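Long-range contacts in kinesin-like protein (Caenorhabditis elegans, PDB 5X3E), which probably couples ATP hydrolysis to force and movement along microtubules, as a motor of the kinesin-6 family: residues R156-I161 / L180-M185; F162-L167 / S216-Y221. All blocks are in the same frame, centred on the assembly; numbering follows the deposited sequence.

Contact 1. Residues R156-I161 / L180-M185; sequences RVEKCI and LKRHQM. With SO4 (sulfate ion), chain F.
One arginine, Arg182 on helix 175-187, makes both polar links of this contact, and both end on a type II beta turn, Glu158 to Ile161, in the loop before strand 162-165 of the kinesin motor domain. Its NE donates to Lys159 O at 3.0 Å. The N-H...O angle is 148°; the oxygen lies close to the guanidinium plane, and NE in turn lies in the plane of the Lys159 carbonyl, on a lone pair. The second link, to Glu158, comes over a face. Glu158 CD stands 3.6 Å above the guanidinium plane, over its centre, and OE1 reaches NH2 at 2.6 Å. Carboxylate and guanidinium planes lie 53° apart, so this salt bridge is not the coplanar, two-pronged kind. The side chain of Glu158, extended beyond CG, crosses that of Arg182 at about a right angle, while Arg182 bends at chi3 to turn its flat group toward the turn.

Beside the arginine, Cys160 supplies the apolar part. CB meets Lys181 CB at 3.7 Å, and SG, placed beside its own backbone N, lies 3.8 Å from Met185 CG and close to Arg182 N, so the thiol packs on residues one helical turn apart.

Further out, the turn is also held by residues outside the helix segment: Cys160 N bonds to Glu263 OE2 and Cys160 O accepts from Arg173 NH1. The aliphatic chain of Lys159 runs away from the helix, and its NZ forms a salt bridge with Glu269. A sulfate, probably from the crystallisation liquor, lies against the shafts of Lys159 and Arg182; its O4 accepts the backbone N-H of Lys159 almost in line, at 173°.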
loop_
_atom_site.group_PDB
_atom_site.type_symbol
_atom_site.label_atom_id
_atom_site.label_comp_id
_atom_site.label_asym_id
_atom_site.label_seq_id
_atom_site.Cartn_x
_atom_site.Cartn_y
_atom_site.Cartn_z
ATOM N N ARG A 156 16.980 -5.809 14.029
ATOM C CA ARG A 156 16.445 -4.456 13.967
ATOM C C ARG A 156 17.280 -3.566 14.882
ATOM O O ARG A 156 17.405 -3.847 16.076
ATOM C CB ARG A 156 14.986 -4.435 14.416
ATOM C CG ARG A 156 14.166 -3.301 13.834
ATOM C CD ARG A 156 12.915 -3.046 14.654
ATOM N NE ARG A 156 13.277 -2.366 15.891
ATOM C CZ ARG A 156 13.268 -2.908 17.100
ATOM N NH1 ARG A 156 12.897 -4.172 17.278
ATOM N NH2 ARG A 156 13.634 -2.171 18.139
ATOM N N VAL A 157 17.866 -2.508 14.337
ATOM C CA VAL A 157 18.728 -1.663 15.156
ATOM C C VAL A 157 17.964 -0.529 15.818
ATOM O O VAL A 157 16.807 -0.254 15.484
ATOM C CB VAL A 157 19.902 -1.088 14.346
ATOM C CG1 VAL A 157 20.948 -2.109 14.224
ATOM C CG2 VAL A 157 19.436 -0.641 12.964
ATOM N N GLU A 158 18.626 0.149 16.748
ATOM C CA GLU A 158 18.060 1.333 17.361
ATOM C C GLU A 158 17.933 2.443 16.322
ATOM O O GLU A 158 18.491 2.381 15.214
ATOM C CB GLU A 158 18.939 1.810 18.512
ATOM C CG GLU A 158 19.182 0.755 19.582
ATOM C CD GLU A 158 20.319 1.121 20.522
ATOM O OE1 GLU A 158 21.296 1.773 20.081
ATOM O OE2 GLU A 158 20.217 0.767 21.712
ATOM N N LYS A 159 17.193 3.478 16.704
ATOM C CA LYS A 159 16.906 4.582 15.809
ATOM C C LYS A 159 18.148 5.435 15.578
ATOM O O LYS A 159 19.120 5.396 16.341
ATOM C CB LYS A 159 15.791 5.453 16.392
ATOM C CG LYS A 159 14.430 4.782 16.438
ATOM C CD LYS A 159 13.409 5.759 16.985
ATOM C CE LYS A 159 12.011 5.181 17.013
ATOM N NZ LYS A 159 11.038 6.173 17.548
ATOM N N CYS A 160 18.105 6.195 14.484
ATOM C CA CYS A 160 19.092 7.201 14.116
ATOM C C CYS A 160 20.443 6.614 13.734
ATOM O O CYS A 160 21.417 7.365 13.597
ATOM C CB CYS A 160 19.266 8.245 15.225
ATOM S SG CYS A 160 17.687 8.879 15.852
ATOM N N ILE A 161 20.534 5.296 13.563
ATOM C CA ILE A 161 21.708 4.717 12.919
ATOM C C ILE A 161 21.595 4.874 11.407
ATOM O O ILE A 161 22.384 5.586 10.774
ATOM C CB ILE A 161 21.885 3.244 13.336
ATOM C CG1 ILE A 161 22.114 3.143 14.845
ATOM C CG2 ILE A 161 23.067 2.622 12.612
ATOM C CD1 ILE A 161 21.864 1.759 15.415
ATOM N N LEU A 180 23.207 10.014 20.761
ATOM C CA LEU A 180 22.781 11.360 21.135
ATOM C C LEU A 180 21.595 11.812 20.293
ATOM O O LEU A 180 20.701 12.505 20.793
ATOM C CB LEU A 180 23.937 12.351 20.996
ATOM C CG LEU A 180 23.651 13.778 21.484
ATOM C CD1 LEU A 180 23.305 13.816 22.973
ATOM C CD2 LEU A 180 24.816 14.703 21.189
ATOM N N LYS A 181 21.588 11.448 19.005
ATOM C CA LYS A 181 20.465 11.789 18.140
ATOM C C LYS A 181 19.175 11.222 18.712
ATOM O O LYS A 181 18.144 11.897 18.725
ATOM C CB LYS A 181 20.702 11.255 16.728
ATOM C CG LYS A 181 21.599 12.130 15.862
ATOM C CD LYS A 181 21.000 13.468 15.464
ATOM C CE LYS A 181 22.065 14.325 14.780
ATOM N NZ LYS A 181 21.563 15.662 14.372
ATOM N N ARG A 182 19.228 9.981 19.199
ATOM C CA ARG A 182 18.074 9.370 19.853
ATOM C C ARG A 182 17.583 10.217 21.022
ATOM O O ARG A 182 16.376 10.428 21.190
ATOM C CB ARG A 182 18.436 7.970 20.343
ATOM C CG ARG A 182 18.091 6.840 19.390
ATOM C CD ARG A 182 18.497 5.485 19.965
ATOM N NE ARG A 182 19.653 4.927 19.271
ATOM C CZ ARG A 182 20.824 4.680 19.845
ATOM N NH1 ARG A 182 20.996 4.930 21.136
ATOM N NH2 ARG A 182 21.823 4.173 19.132
ATOM N N HIS A 183 18.509 10.702 21.860
ATOM C CA HIS A 183 18.088 11.514 23.003
ATOM C C HIS A 183 17.683 12.912 22.568
ATOM O O HIS A 183 16.863 13.556 23.232
ATOM C CB HIS A 183 19.220 11.608 24.031
ATOM C CG HIS A 183 19.592 10.300 24.655
ATOM N ND1 HIS A 183 18.879 9.732 25.689
ATOM C CD2 HIS A 183 20.625 9.459 24.405
ATOM C CE1 HIS A 183 19.451 8.595 26.042
ATOM N NE2 HIS A 183 20.514 8.407 25.280
ATOM N N GLN A 184 18.236 13.385 21.448
ATOM C CA GLN A 184 17.741 14.605 20.815
ATOM C C GLN A 184 16.356 14.382 20.224
ATOM O O GLN A 184 15.474 15.237 20.357
ATOM C CB GLN A 184 18.725 15.064 19.741
ATOM C CG GLN A 184 19.973 15.739 20.285
ATOM C CD GLN A 184 20.931 16.144 19.185
ATOM O OE1 GLN A 184 20.517 16.443 18.065
ATOM N NE2 GLN A 184 22.220 16.158 19.499
ATOM N N MET A 185 16.150 13.228 19.582
ATOM C CA MET A 185 14.851 12.912 18.993
ATOM C C MET A 185 13.793 12.696 20.065
ATOM O O MET A 185 12.640 13.111 19.903
ATOM C CB MET A 185 14.966 11.670 18.110
ATOM C CG MET A 185 15.596 11.910 16.753
ATOM S SD MET A 185 14.531 12.887 15.683
ATOM C CE MET A 185 15.354 12.667 14.114
HETATM S S SO4 F . 15.130 3.085 19.785
HETATM O O1 SO4 F . 15.660 3.180 21.140
HETATM O O2 SO4 F . 14.684 1.723 19.514
HETATM O O3 SO4 F . 14.006 4.011 19.658
HETATM O O4 SO4 F . 16.186 3.437 18.843
#

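Contact 2. Residues F162-L167 / S216-Y221; sequences FYPSAL and SVFVTY. With SO4 (sulfate ion), chain C.
This is a buried apolar contact between layers: strand 162-165, half of a small antiparallel hairpin with strand 169-172, lies over one face of the large mixed sheet at strand 213-225. The axes of strands 162-165 and 216-221 pass 8.8 Å apart at 36°, a separation spanned by side chains and too wide for backbone pairing. Phe218 takes part in three of the four residue pairs. Its CG stands anti to the carbonyl carbon, and the ring rises to the hairpin with its far end foremost. CE2 lies 4.0 Å from Phe162 CB, CZ is 3.8 Å from Phe162 O, which sits at the ring edge in plane, and CE1 meets Pro164 CD at 3.8 Å, with the proline crossing the ring obliquely. The Phe162 side chain sets out toward the sheet, and CD2 of its ring touches Ser216 CB, also at 3.8 Å; Ser216 OG itself is bonded to Glu263.

Within the P-loop NTPase-type core of the kinesin motor domain, strand 213-225 runs antiparallel between 262-264 and 296-307, and Phe218 also touches Val304 and Glu263. Phe170, on the second hairpin strand, meets the ring at about 50° between planes. An alanine in place of Phe218 would remove the ring that touches Phe162, Pro164 and Phe170 and would probably loosen the seat of the hairpin on the sheet. Two residues along the strand, Thr220 OG1 donates to O2 of a sulfate at 2.9 Å, an ion also bound by Val256 N and Lys302 NZ.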
loop_
_atom_site.group_PDB
_atom_site.type_symbol
_atom_site.label_atom_id
_atom_site.label_comp_id
_atom_site.label_asym_id
_atom_site.label_seq_id
_atom_site.Cartn_x
_atom_site.Cartn_y
_atom_site.Cartn_z
ATOM N N PHE A 162 20.593 4.230 10.812
ATOM C CA PHE A 162 20.144 4.632 9.489
ATOM C C PHE A 162 19.379 5.943 9.605
ATOM O O PHE A 162 18.757 6.225 10.633
ATOM C CB PHE A 162 19.225 3.579 8.872
ATOM C CG PHE A 162 19.870 2.244 8.632
ATOM C CD1 PHE A 162 20.615 2.017 7.487
ATOM C CD2 PHE A 162 19.690 1.201 9.528
ATOM C CE1 PHE A 162 21.188 0.782 7.251
ATOM C CE2 PHE A 162 20.258 -0.032 9.297
ATOM C CZ PHE A 162 21.009 -0.242 8.160
ATOM N N TYR A 163 19.429 6.755 8.548
ATOM C CA TYR A 163 18.632 7.975 8.524
ATOM C C TYR A 163 18.464 8.447 7.087
ATOM O O TYR A 163 19.382 8.298 6.273
ATOM C CB TYR A 163 19.262 9.075 9.398
ATOM C CG TYR A 163 20.621 9.572 8.944
ATOM C CD1 TYR A 163 21.788 8.894 9.288
ATOM C CD2 TYR A 163 20.740 10.744 8.208
ATOM C CE1 TYR A 163 23.028 9.357 8.887
ATOM C CE2 TYR A 163 21.978 11.216 7.806
ATOM C CZ TYR A 163 23.115 10.520 8.150
ATOM O OH TYR A 163 24.342 10.984 7.744
ATOM N N PRO A 164 17.313 9.030 6.753
ATOM C CA PRO A 164 17.063 9.463 5.372
ATOM C C PRO A 164 17.980 10.600 4.953
ATOM O O PRO A 164 18.272 11.509 5.735
ATOM C CB PRO A 164 15.602 9.930 5.404
ATOM C CG PRO A 164 15.041 9.428 6.695
ATOM C CD PRO A 164 16.182 9.329 7.644
ATOM N N SER A 165 18.425 10.552 3.703
ATOM C CA SER A 165 19.298 11.579 3.155
ATOM C C SER A 165 18.770 11.999 1.788
ATOM O O SER A 165 17.791 11.445 1.277
ATOM C CB SER A 165 20.745 11.094 3.065
ATOM O OG SER A 165 20.846 9.963 2.222
ATOM N N ALA A 166 19.449 12.974 1.186
ATOM C CA ALA A 166 18.947 13.636 -0.012
ATOM C C ALA A 166 18.680 12.643 -1.137
ATOM O O ALA A 166 19.326 11.597 -1.245
ATOM C CB ALA A 166 19.942 14.694 -0.486
ATOM N N LEU A 167 17.706 12.991 -1.979
ATOM C CA LEU A 167 17.380 12.237 -3.190
ATOM C C LEU A 167 17.090 10.772 -2.876
ATOM O O LEU A 167 17.640 9.854 -3.491
ATOM C CB LEU A 167 18.494 12.371 -4.230
ATOM C CG LEU A 167 18.664 13.775 -4.812
ATOM C CD1 LEU A 167 19.899 13.866 -5.685
ATOM C CD2 LEU A 167 17.424 14.156 -5.605
ATOM N N SER A 216 16.166 -1.582 9.630
ATOM C CA SER A 216 15.327 -0.608 10.311
ATOM C C SER A 216 14.116 -0.349 9.425
ATOM O O SER A 216 14.187 -0.492 8.200
ATOM C CB SER A 216 16.073 0.704 10.593
ATOM O OG SER A 216 15.234 1.609 11.288
ATOM N N VAL A 217 13.003 0.036 10.041
ATOM C CA VAL A 217 11.751 0.230 9.320
ATOM C C VAL A 217 11.438 1.721 9.267
ATOM O O VAL A 217 11.451 2.413 10.295
ATOM C CB VAL A 217 10.595 -0.559 9.962
ATOM C CG1 VAL A 217 9.300 -0.321 9.192
ATOM C CG2 VAL A 217 10.921 -2.045 9.986
ATOM N N PHE A 218 11.165 2.210 8.068
ATOM C CA PHE A 218 10.723 3.575 7.843
ATOM C C PHE A 218 9.375 3.520 7.147
ATOM O O PHE A 218 9.131 2.634 6.324
ATOM C CB PHE A 218 11.734 4.357 6.992
ATOM C CG PHE A 218 13.033 4.651 7.698
ATOM C CD1 PHE A 218 13.265 5.901 8.257
ATOM C CD2 PHE A 218 14.024 3.683 7.797
ATOM C CE1 PHE A 218 14.460 6.181 8.905
ATOM C CE2 PHE A 218 15.220 3.957 8.446
ATOM C CZ PHE A 218 15.439 5.205 9.001
ATOM N N VAL A 219 8.489 4.444 7.485
ATOM C CA VAL A 219 7.205 4.545 6.807
ATOM C C VAL A 219 7.067 5.943 6.231
ATOM O O VAL A 219 7.509 6.927 6.837
ATOM C CB VAL A 219 6.013 4.210 7.736
ATOM C CG1 VAL A 219 6.129 2.785 8.261
ATOM C CG2 VAL A 219 5.921 5.200 8.882
ATOM N N THR A 220 6.481 6.020 5.043
ATOM C CA THR A 220 5.982 7.271 4.500
ATOM C C THR A 220 4.483 7.122 4.297
ATOM O O THR A 220 4.001 6.042 3.935
ATOM C CB THR A 220 6.664 7.652 3.170
ATOM O OG1 THR A 220 6.472 6.613 2.202
ATOM C CG2 THR A 220 8.147 7.852 3.379
ATOM N N TYR A 221 3.743 8.188 4.584
ATOM C CA TYR A 221 2.302 8.203 4.373
ATOM C C TYR A 221 1.969 9.400 3.500
ATOM O O TYR A 221 2.201 10.547 3.899
ATOM C CB TYR A 221 1.534 8.256 5.695
ATOM C CG TYR A 221 0.082 7.846 5.563
ATOM C CD1 TYR A 221 -0.412 7.341 4.364
ATOM C CD2 TYR A 221 -0.796 7.956 6.639
ATOM C CE1 TYR A 221 -1.739 6.959 4.233
ATOM C CE2 TYR A 221 -2.128 7.573 6.521
ATOM C CZ TYR A 221 -2.595 7.075 5.316
ATOM O OH TYR A 221 -3.913 6.692 5.188
HETATM S S SO4 C . 8.192 8.131 -0.753
HETATM O O1 SO4 C . 9.454 7.398 -0.865
HETATM O O2 SO4 C . 7.090 7.192 -0.562
HETATM O O3 SO4 C . 7.957 8.886 -1.975
HETATM O O4 SO4 C . 8.253 9.056 0.370
#

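Overall arrangement
From the N terminus, the chain leaves helix 141-152 and runs through 156-161 straight into 162-167, the first segments of both contacts. It turns back along strand 169-172, enters helix 175-187, and there contact 1 closes a loop of 18 intervening residues. Strand 213-225 comes next, where contact 2 closes one of 48. Since the segments alternate, the two loops cross. Contact 1 ties the helix to the loop before the hairpin, whereas contact 2 ties the hairpin to the main sheet. Their centres are 13 Å apart; Val157 CG2 packs on Phe162 CE2 at 3.8 Å, and Glu263 bonds to Cys160 and Ser216 through different carboxylate oxygens.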